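CD1-2 antigen (Gallus gallus, PDB 3DBX) probably presents lipid antigens to T cells, as other CD1 glycoproteins do, from a groove in its MHC class I-like domain. Local coordinates at residues M32-A36 / D37-M41. Residues are numbered along the deposited sequence; the frame is centred on the assembly and turned at random.
Sequences MALLA and DVPIM
L35 and V38 close a beta hairpin with a two-residue loop, each giving its N-H to the other's carbonyl: L35 N to V38 O at 3.0 Å, V38 N to L35 O at 2.9 Å. The type II' turn between them places A36 at its first corner with positive phi (50°). Beyond the non-hydrogen-bonded pair L34/P39, a classic beta bulge sets I40 and M41 both opposite A33. A33 O takes a nearly straight bond from I40 N (2.8 Å) and a weak one from M41 N (3.5 Å), while A33 N reaches M41 O. Within the bulge, the side chain of I40 points toward 32-36, and its CG1, anti to the carbonyl carbon (chi1 -70°), lies 3.9 Å from L35 CB. M41 bends at its thioether and lays CE 4.0 Å from A33 CB on the face shared by A33 and L35. On the opposite face, L34 lays CD2 over the P39 ring, 4.0 Å from P39 CG. At the turn, D37 OD2 and OD1 hydrogen-bond to the hydroxyls of Y249 and Y215, respectively, of the immunoglobulin domain, joining the hairpin to it. Helix 156-180 covers L35, I40 and M41, helix 182-185 meets L35 and V38, and strand 12-21 flanks 27-35 in the platform sheet.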
ATOM      1  N   MET A  32       1.814  10.937   2.257  1.00 34.32           N
ATOM      2  CA  MET A  32       2.037  10.110   3.454  1.00 37.62           C
ATOM      3  C   MET A  32       3.504   9.888   3.691  1.00 34.62           C
ATOM      4  O   MET A  32       4.252   9.742   2.746  1.00 34.38           O
ATOM      5  CB  MET A  32       1.400   8.748   3.256  1.00 37.05           C
ATOM      6  CG  MET A  32       1.353   7.951   4.559  1.00 40.79           C
ATOM      7  SD  MET A  32       0.560   6.406   4.244  1.00 44.93           S
ATOM      8  CE  MET A  32      -0.999   6.943   3.572  1.00 42.40           C
ATOM      9  N   ALA A  33       3.909   9.866   4.959  1.00 35.30           N
ATOM     10  CA  ALA A  33       5.234   9.418   5.342  1.00 33.70           C
ATOM     11  C   ALA A  33       5.111   8.124   6.139  1.00 33.63           C
ATOM     12  O   ALA A  33       4.284   8.040   7.058  1.00 33.96           O
ATOM     13  CB  ALA A  33       5.934  10.486   6.181  1.00 34.92           C
ATOM     14  N   LEU A  34       5.976   7.155   5.834  1.00 31.87           N
ATOM     15  CA  LEU A  34       5.936   5.811   6.459  1.00 31.63           C
ATOM     16  C   LEU A  34       7.294   5.449   7.018  1.00 32.05           C
ATOM     17  O   LEU A  34       8.291   5.741   6.393  1.00 32.15           O
ATOM     18  CB  LEU A  34       5.585   4.731   5.401  1.00 30.70           C
ATOM     19  CG  LEU A  34       4.233   4.659   4.701  1.00 32.65           C
ATOM     20  CD1 LEU A  34       4.342   3.575   3.649  1.00 36.93           C
ATOM     21  CD2 LEU A  34       3.185   4.211   5.652  1.00 32.26           C
ATOM     22  N   LEU A  35       7.312   4.813   8.188  1.00 32.16           N
ATOM     23  CA  LEU A  35       8.468   4.079   8.661  1.00 33.38           C
ATOM     24  C   LEU A  35       7.998   2.627   8.727  1.00 33.07           C
ATOM     25  O   LEU A  35       6.992   2.365   9.379  1.00 33.71           O
ATOM     26  CB  LEU A  35       8.941   4.584  10.044  1.00 34.17           C
ATOM     27  CG  LEU A  35      10.255   4.003  10.580  1.00 38.66           C
ATOM     28  CD1 LEU A  35      11.432   4.424   9.733  1.00 37.34           C
ATOM     29  CD2 LEU A  35      10.502   4.365  12.062  1.00 39.51           C
ATOM     30  N   ALA A  36       8.713   1.700   8.073  1.00 33.16           N
ATOM     31  CA  ALA A  36       8.184   0.361   7.751  1.00 33.08           C
ATOM     32  C   ALA A  36       6.796   0.497   7.079  1.00 31.84           C
ATOM     33  O   ALA A  36       6.680   1.208   6.081  1.00 32.45           O
ATOM     34  CB  ALA A  36       8.132  -0.546   9.007  1.00 34.18           C
ATOM     35  N   ASP A  37       5.759  -0.126   7.628  1.00 31.03           N
ATOM     36  CA  ASP A  37       4.372   0.078   7.121  1.00 30.24           C
ATOM     37  C   ASP A  37       3.537   0.949   8.043  1.00 29.14           C
ATOM     38  O   ASP A  37       2.319   0.988   7.936  1.00 29.51           O
ATOM     39  CB  ASP A  37       3.650  -1.277   6.890  1.00 31.85           C
ATOM     40  CG  ASP A  37       3.710  -2.207   8.081  1.00 35.78           C
ATOM     41  OD1 ASP A  37       4.324  -1.854   9.109  1.00 36.93           O
ATOM     42  OD2 ASP A  37       3.126  -3.313   7.988  1.00 37.90           O
ATOM     43  N   VAL A  38       4.190   1.659   8.952  1.00 28.97           N
ATOM     44  CA  VAL A  38       3.479   2.463   9.936  1.00 30.91           C
ATOM     45  C   VAL A  38       3.449   3.878   9.385  1.00 31.34           C
ATOM     46  O   VAL A  38       4.520   4.452   9.165  1.00 30.83           O
ATOM     47  CB  VAL A  38       4.266   2.506  11.264  1.00 30.98           C
ATOM     48  CG1 VAL A  38       3.553   3.423  12.285  1.00 33.20           C
ATOM     49  CG2 VAL A  38       4.462   1.077  11.811  1.00 34.04           C
ATOM     50  N   PRO A  39       2.241   4.417   9.134  1.00 33.05           N
ATOM     51  CA  PRO A  39       2.038   5.817   8.756  1.00 33.59           C
ATOM     52  C   PRO A  39       2.475   6.722   9.904  1.00 35.20           C
ATOM     53  O   PRO A  39       2.010   6.552  11.029  1.00 37.74           O
ATOM     54  CB  PRO A  39       0.532   5.894   8.573  1.00 34.80           C
ATOM     55  CG  PRO A  39       0.121   4.460   8.239  1.00 34.54           C
ATOM     56  CD  PRO A  39       0.956   3.686   9.191  1.00 33.56           C
ATOM     57  N   ILE A  40       3.401   7.638   9.632  1.00 35.31           N
ATOM     58  CA  ILE A  40       3.984   8.534  10.654  1.00 37.83           C
ATOM     59  C   ILE A  40       3.297   9.899  10.574  1.00 39.08           C
ATOM     60  O   ILE A  40       2.984  10.517  11.601  1.00 40.76           O
ATOM     61  CB  ILE A  40       5.549   8.674  10.449  1.00 36.91           C
ATOM     62  CG1 ILE A  40       6.248   7.374  10.795  1.00 39.11           C
ATOM     63  CG2 ILE A  40       6.140   9.743  11.307  1.00 41.85           C
ATOM     64  CD1 ILE A  40       5.670   6.693  11.999  1.00 39.27           C
ATOM     65  N   MET A  41       3.075  10.343   9.334  1.00 38.14           N
ATOM     66  CA  MET A  41       2.529  11.661   9.033  1.00 40.72           C
ATOM     67  C   MET A  41       1.650  11.524   7.811  1.00 38.43           C
ATOM     68  O   MET A  41       1.953  10.742   6.910  1.00 35.92           O
ATOM     69  CB  MET A  41       3.649  12.662   8.727  1.00 41.13           C
ATOM     70  CG  MET A  41       4.351  13.183   9.947  1.00 45.69           C
ATOM     71  SD  MET A  41       5.609  14.444   9.642  1.00 50.97           S
ATOM     72  CE  MET A  41       6.780  13.539   8.623  1.00 46.89           C
TER